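Local coordinates for GrpB family protein (Enterococcus faecalis, PDB 2NRK) that is of unknown function but belongs to the GrpB (UPF0157) family and probably has a nucleotidyltransferase-like fold, at residues A119-N122 / Y123-N127; F159-K162 / I163-E166. All coordinates share one frame; numbering follows the deposited sequence.

Contact 1: residues A119-N122 / Y123-N127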
loop_
_atom_site.group_PDB
_atom_site.type_symbol
_atom_site.label_atom_id
_atom_site.label_comp_id
_atom_site.label_asym_id
_atom_site.label_seq_id
_atom_site.Cartn_x
_atom_site.Cartn_y
_atom_site.Cartn_z
ATOM N N ALA A 119 -2.908 7.001 -3.258
ATOM C CA ALA A 119 -1.710 7.613 -3.830
ATOM C C ALA A 119 -2.103 8.738 -4.782
ATOM O O ALA A 119 -1.489 9.802 -4.757
ATOM C CB ALA A 119 -0.848 6.560 -4.545
ATOM N N PHE A 120 -3.122 8.489 -5.623
ATOM C CA PHE A 120 -3.615 9.465 -6.615
ATOM C C PHE A 120 -4.026 10.747 -5.902
ATOM O O PHE A 120 -3.570 11.834 -6.266
ATOM C CB PHE A 120 -4.804 8.861 -7.367
ATOM C CG PHE A 120 -5.386 9.765 -8.425
ATOM C CD1 PHE A 120 -4.763 9.922 -9.660
ATOM C CD2 PHE A 120 -6.604 10.392 -8.191
ATOM C CE1 PHE A 120 -5.338 10.765 -10.679
ATOM C CE2 PHE A 120 -7.171 11.234 -9.183
ATOM C CZ PHE A 120 -6.538 11.413 -10.405
ATOM N N ARG A 121 -4.831 10.605 -4.847
ATOM C CA ARG A 121 -5.250 11.759 -4.054
ATOM C C ARG A 121 -4.060 12.502 -3.456
ATOM O O ARG A 121 -3.935 13.742 -3.610
ATOM C CB ARG A 121 -6.177 11.309 -2.913
ATOM C CG ARG A 121 -6.576 12.492 -2.009
ATOM C CD ARG A 121 -7.164 11.921 -0.724
ATOM N NE ARG A 121 -6.099 11.372 0.130
ATOM C CZ ARG A 121 -6.329 10.734 1.279
ATOM N NH1 ARG A 121 -7.588 10.569 1.733
ATOM N NH2 ARG A 121 -5.309 10.256 1.983
ATOM N N ASN A 122 -3.180 11.758 -2.787
ATOM C CA ASN A 122 -2.063 12.406 -2.071
ATOM C C ASN A 122 -1.186 13.174 -3.051
ATOM O O ASN A 122 -0.736 14.290 -2.767
ATOM C CB ASN A 122 -1.274 11.365 -1.297
ATOM C CG ASN A 122 -2.047 10.769 -0.148
ATOM O OD1 ASN A 122 -3.165 11.201 0.181
ATOM N ND2 ASN A 122 -1.447 9.751 0.501
ATOM N N TYR A 123 -0.947 12.573 -4.208
ATOM C CA TYR A 123 -0.099 13.176 -5.235
ATOM C C TYR A 123 -0.727 14.475 -5.772
ATOM O O TYR A 123 -0.039 15.477 -5.943
ATOM C CB TYR A 123 0.081 12.158 -6.361
ATOM C CG TYR A 123 1.056 12.553 -7.439
ATOM C CD1 TYR A 123 2.427 12.709 -7.157
ATOM C CD2 TYR A 123 0.618 12.748 -8.755
ATOM C CE1 TYR A 123 3.348 13.076 -8.176
ATOM C CE2 TYR A 123 1.537 13.067 -9.796
ATOM C CZ TYR A 123 2.903 13.237 -9.480
ATOM O OH TYR A 123 3.816 13.551 -10.467
ATOM N N LEU A 124 -2.037 14.468 -6.052
ATOM C CA LEU A 124 -2.677 15.710 -6.533
ATOM C C LEU A 124 -2.629 16.801 -5.442
ATOM O O LEU A 124 -2.402 17.969 -5.767
ATOM C CB LEU A 124 -4.121 15.473 -6.940
ATOM C CG LEU A 124 -4.234 14.652 -8.217
ATOM C CD1 LEU A 124 -5.723 14.425 -8.544
ATOM C CD2 LEU A 124 -3.530 15.341 -9.408
ATOM N N ARG A 125 -2.836 16.409 -4.181
ATOM C CA ARG A 125 -2.771 17.361 -3.074
ATOM C C ARG A 125 -1.408 18.017 -2.984
ATOM O O ARG A 125 -1.331 19.187 -2.597
ATOM C CB ARG A 125 -3.053 16.655 -1.744
ATOM C CG ARG A 125 -4.534 16.300 -1.556
ATOM C CD ARG A 125 -4.725 15.511 -0.266
ATOM N NE ARG A 125 -6.146 15.370 0.078
ATOM C CZ ARG A 125 -6.611 14.814 1.202
ATOM N NH1 ARG A 125 -5.764 14.273 2.093
ATOM N NH2 ARG A 125 -7.932 14.776 1.440
ATOM N N GLU A 126 -0.348 17.277 -3.323
ATOM C CA GLU A 126 1.043 17.806 -3.231
ATOM C C GLU A 126 1.560 18.491 -4.502
ATOM O O GLU A 126 2.668 19.071 -4.519
ATOM C CB GLU A 126 2.019 16.683 -2.849
ATOM C CG GLU A 126 1.708 15.952 -1.563
ATOM C CD GLU A 126 1.866 16.789 -0.301
ATOM O OE1 GLU A 126 2.505 17.876 -0.336
ATOM O OE2 GLU A 126 1.350 16.335 0.747
ATOM N N ASN A 127 0.767 18.428 -5.569
ATOM C CA ASN A 127 1.171 18.908 -6.885
ATOM C C ASN A 127 0.070 19.762 -7.491
ATOM O O ASN A 127 -0.597 19.334 -8.420
ATOM C CB ASN A 127 1.516 17.715 -7.799
ATOM C CG ASN A 127 2.802 17.051 -7.384
ATOM O OD1 ASN A 127 3.891 17.509 -7.777
ATOM N ND2 ASN A 127 2.707 16.034 -6.535
HETATM O O HOH W 1 -2.866 13.751 1.993
HETATM O O HOH W 2 -0.858 14.612 0.408
#
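Arg121 and Arg125, one turn apart near the C-terminal end of α-helix 111-126, lay their guanidinium groups flat on each other, the planes only 2° apart and the centres separated by 4.1 Å. This is an i to i+4 arginine-arginine stack of the offset (parallel-displaced) kind: NH1 of Arg125 sits over the rim of the Arg121 group, nearest its NE at 3.5 Å, while CD of Arg121 lies over the centre of the Arg125 group. Two like charges would be expected to repel; the surroundings probably offset this. Arg121 has a salt bridge to Glu38 and also donates to the backbone oxygen of His39, and NE of Arg125 is bonded to the backbone oxygen of Ser44.

The side chain of Asn122 fixes the rotation of the Arg121 plane. Arg121 grips its OD1 side-on with two nitrogens, NE at 2.9 Å and NH2 at 3.0 Å, and that oxygen lies 1° out of the guanidinium plane; the NH2 bond falls on a lone pair. The bend of the Arg121 chain at chi3 (74°) turns the group back toward the amide, whereas Arg125 runs extended from CG to NE across the face of the Arg121 group.

On another side of the helix Leu124 sets CD1 over one face of the Phe120 ring, 4.0 Å from its centroid, a CH-pi contact; Leu124 also packs on Val45, Leu48 and Tyr134. One turn on from Tyr123, ND2 of Asn127 donates to the backbone oxygen of Tyr123 at 2.9 Å, with that oxygen in the amide plane, while the Tyr123 hydroxyl pairs with Glu166. Water 1, in the plane of the Arg125 guanidinium at its edge, bridges two side chains, accepting from Arg125 NH1 at 2.9 Å and donating to Asn122 OD1 at 3.1 Å.

Contact 2: residues F159-K162 / I163-E166; sequences FIKK and IEKE
Water 4 joins Lys162 to Glu166 on α-helix 157-171 where a direct salt bridge is missing: NZ of Lys162 and OE2 of Glu166 stand 4.3 Å apart, and the water accepts from Lys162 NZ at 3.0 Å while donating to Glu166 OE2 at 2.8 Å. The aliphatic part of the extended lysine does the touching, with its CE beside that same OE2. The other carboxylate oxygen, OE1, is taken by the Tyr123 hydroxyl, giving both oxygens a partner.

An i to i+3 pair repeats the pattern. Lys161 and Glu164 run side by side in the same direction, and water 3 accepts from Lys161 NZ and donates to Glu164 OE1, both at 2.8 Å. Each charge has a second partner: Asp157 for the lysine, Arg116 for OE2 of the glutamate. CG2 of Ile160 packs against this OE2 from the preceding turn. Lys165 packs on Phe108 of the second subunit.

The backbone satisfies itself in the α-helical i to i+4 pattern, the shortest bond running from Glu164 N to Ile160 O at 2.7 Å.

On the inward side, chi1 of -61° stands CG1 of Ile163 beside the backbone N and lays it over one face of the Phe159 ring, 3.7 Å from its centroid and 20° off the normal. The Phe159 ring also meets Tyr134 of helix 128-142, and Ile163 reaches both that helix and helix 111-126.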
loop_
_atom_site.group_PDB
_atom_site.type_symbol
_atom_site.label_atom_id
_atom_site.label_comp_id
_atom_site.label_asym_id
_atom_site.label_seq_id
_atom_site.Cartn_x
_atom_site.Cartn_y
_atom_site.Cartn_z
ATOM N N PHE A 159 -4.971 10.255 -19.083
ATOM C CA PHE A 159 -4.384 11.203 -18.142
ATOM C C PHE A 159 -4.403 10.613 -16.741
ATOM O O PHE A 159 -3.391 10.599 -16.033
ATOM C CB PHE A 159 -5.140 12.537 -18.155
ATOM C CG PHE A 159 -4.624 13.529 -17.121
ATOM C CD1 PHE A 159 -3.498 14.301 -17.380
ATOM C CD2 PHE A 159 -5.239 13.632 -15.872
ATOM C CE1 PHE A 159 -3.019 15.224 -16.434
ATOM C CE2 PHE A 159 -4.762 14.516 -14.941
ATOM C CZ PHE A 159 -3.652 15.322 -15.207
ATOM N N ILE A 160 -5.561 10.100 -16.343
ATOM C CA ILE A 160 -5.669 9.507 -15.002
ATOM C C ILE A 160 -4.673 8.350 -14.805
ATOM O O ILE A 160 -4.008 8.284 -13.765
ATOM C CB ILE A 160 -7.121 9.056 -14.713
ATOM C CG1 ILE A 160 -7.994 10.306 -14.541
ATOM C CG2 ILE A 160 -7.148 8.122 -13.484
ATOM C CD1 ILE A 160 -9.532 10.005 -14.645
ATOM N N LYS A 161 -4.566 7.438 -15.770
ATOM C CA LYS A 161 -3.600 6.328 -15.654
ATOM C C LYS A 161 -2.164 6.837 -15.529
ATOM O O LYS A 161 -1.389 6.327 -14.725
ATOM C CB LYS A 161 -3.713 5.342 -16.827
ATOM C CG LYS A 161 -5.037 4.577 -16.878
ATOM C CD LYS A 161 -5.043 3.301 -16.055
ATOM C CE LYS A 161 -6.201 2.384 -16.488
ATOM N NZ LYS A 161 -7.511 3.042 -16.257
ATOM N N LYS A 162 -1.824 7.870 -16.298
ATOM C CA LYS A 162 -0.477 8.444 -16.220
ATOM C C LYS A 162 -0.217 8.984 -14.806
ATOM O O LYS A 162 0.838 8.729 -14.187
ATOM C CB LYS A 162 -0.331 9.595 -17.231
ATOM C CG LYS A 162 1.023 10.285 -17.123
ATOM C CD LYS A 162 1.175 11.446 -18.104
ATOM C CE LYS A 162 2.672 11.695 -18.307
ATOM N NZ LYS A 162 3.014 12.930 -18.991
ATOM N N ILE A 163 -1.161 9.760 -14.314
ATOM C CA ILE A 163 -1.022 10.367 -12.993
ATOM C C ILE A 163 -1.022 9.312 -11.883
ATOM O O ILE A 163 -0.282 9.429 -10.888
ATOM C CB ILE A 163 -2.112 11.458 -12.760
ATOM C CG1 ILE A 163 -1.950 12.571 -13.808
ATOM C CG2 ILE A 163 -2.059 12.001 -11.288
ATOM C CD1 ILE A 163 -0.500 13.114 -13.943
ATOM N N GLU A 164 -1.864 8.295 -12.044
ATOM C CA GLU A 164 -1.898 7.212 -11.024
ATOM C C GLU A 164 -0.515 6.549 -10.918
ATOM O O GLU A 164 -0.067 6.160 -9.821
ATOM C CB GLU A 164 -2.937 6.153 -11.391
ATOM C CG GLU A 164 -4.373 6.599 -11.060
ATOM C CD GLU A 164 -5.459 5.577 -11.507
ATOM O OE1 GLU A 164 -5.172 4.693 -12.353
ATOM O OE2 GLU A 164 -6.608 5.691 -10.972
ATOM N N LYS A 165 0.141 6.395 -12.052
ATOM C CA LYS A 165 1.459 5.771 -12.075
ATOM C C LYS A 165 2.493 6.673 -11.399
ATOM O O LYS A 165 3.268 6.221 -10.548
ATOM C CB LYS A 165 1.837 5.435 -13.522
ATOM C CG LYS A 165 3.190 4.829 -13.681
ATOM C CD LYS A 165 3.298 4.177 -15.089
ATOM C CE LYS A 165 4.731 3.798 -15.392
ATOM N NZ LYS A 165 4.886 3.209 -16.788
ATOM N N GLU A 166 2.516 7.960 -11.762
ATOM C CA GLU A 166 3.395 8.920 -11.108
ATOM C C GLU A 166 3.119 8.943 -9.600
ATOM O O GLU A 166 4.056 9.014 -8.785
ATOM C CB GLU A 166 3.178 10.324 -11.661
ATOM C CG GLU A 166 3.601 10.471 -13.123
ATOM C CD GLU A 166 3.463 11.906 -13.662
ATOM O OE1 GLU A 166 3.065 12.829 -12.924
ATOM O OE2 GLU A 166 3.758 12.109 -14.858
HETATM O O HOH W 3 -7.522 3.847 -13.546
HETATM O O HOH W 4 2.585 14.237 -16.276
#

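Following the chain from the N terminus, helix 14-30 and the strands of the mixed sheet, with helix 70-75 among them, come before helix 111-126, which carries contact 1; helix 157-171, which carries contact 2, follows later. Each contact joins adjoining turns of its own helix and closes no long loop; the two are in series, neither nested nor crossed. Their centres lie 11 Å apart, and side chains bring the two helices together: besides the Tyr123-Glu166 bond, Phe120 CE1 packs on Ile163 CG2 at 3.6 Å. Helix 128-142 lies between them in sequence and touches both, so the contacts tie three helices together, while Arg121 links contact 1 to strand 34-40.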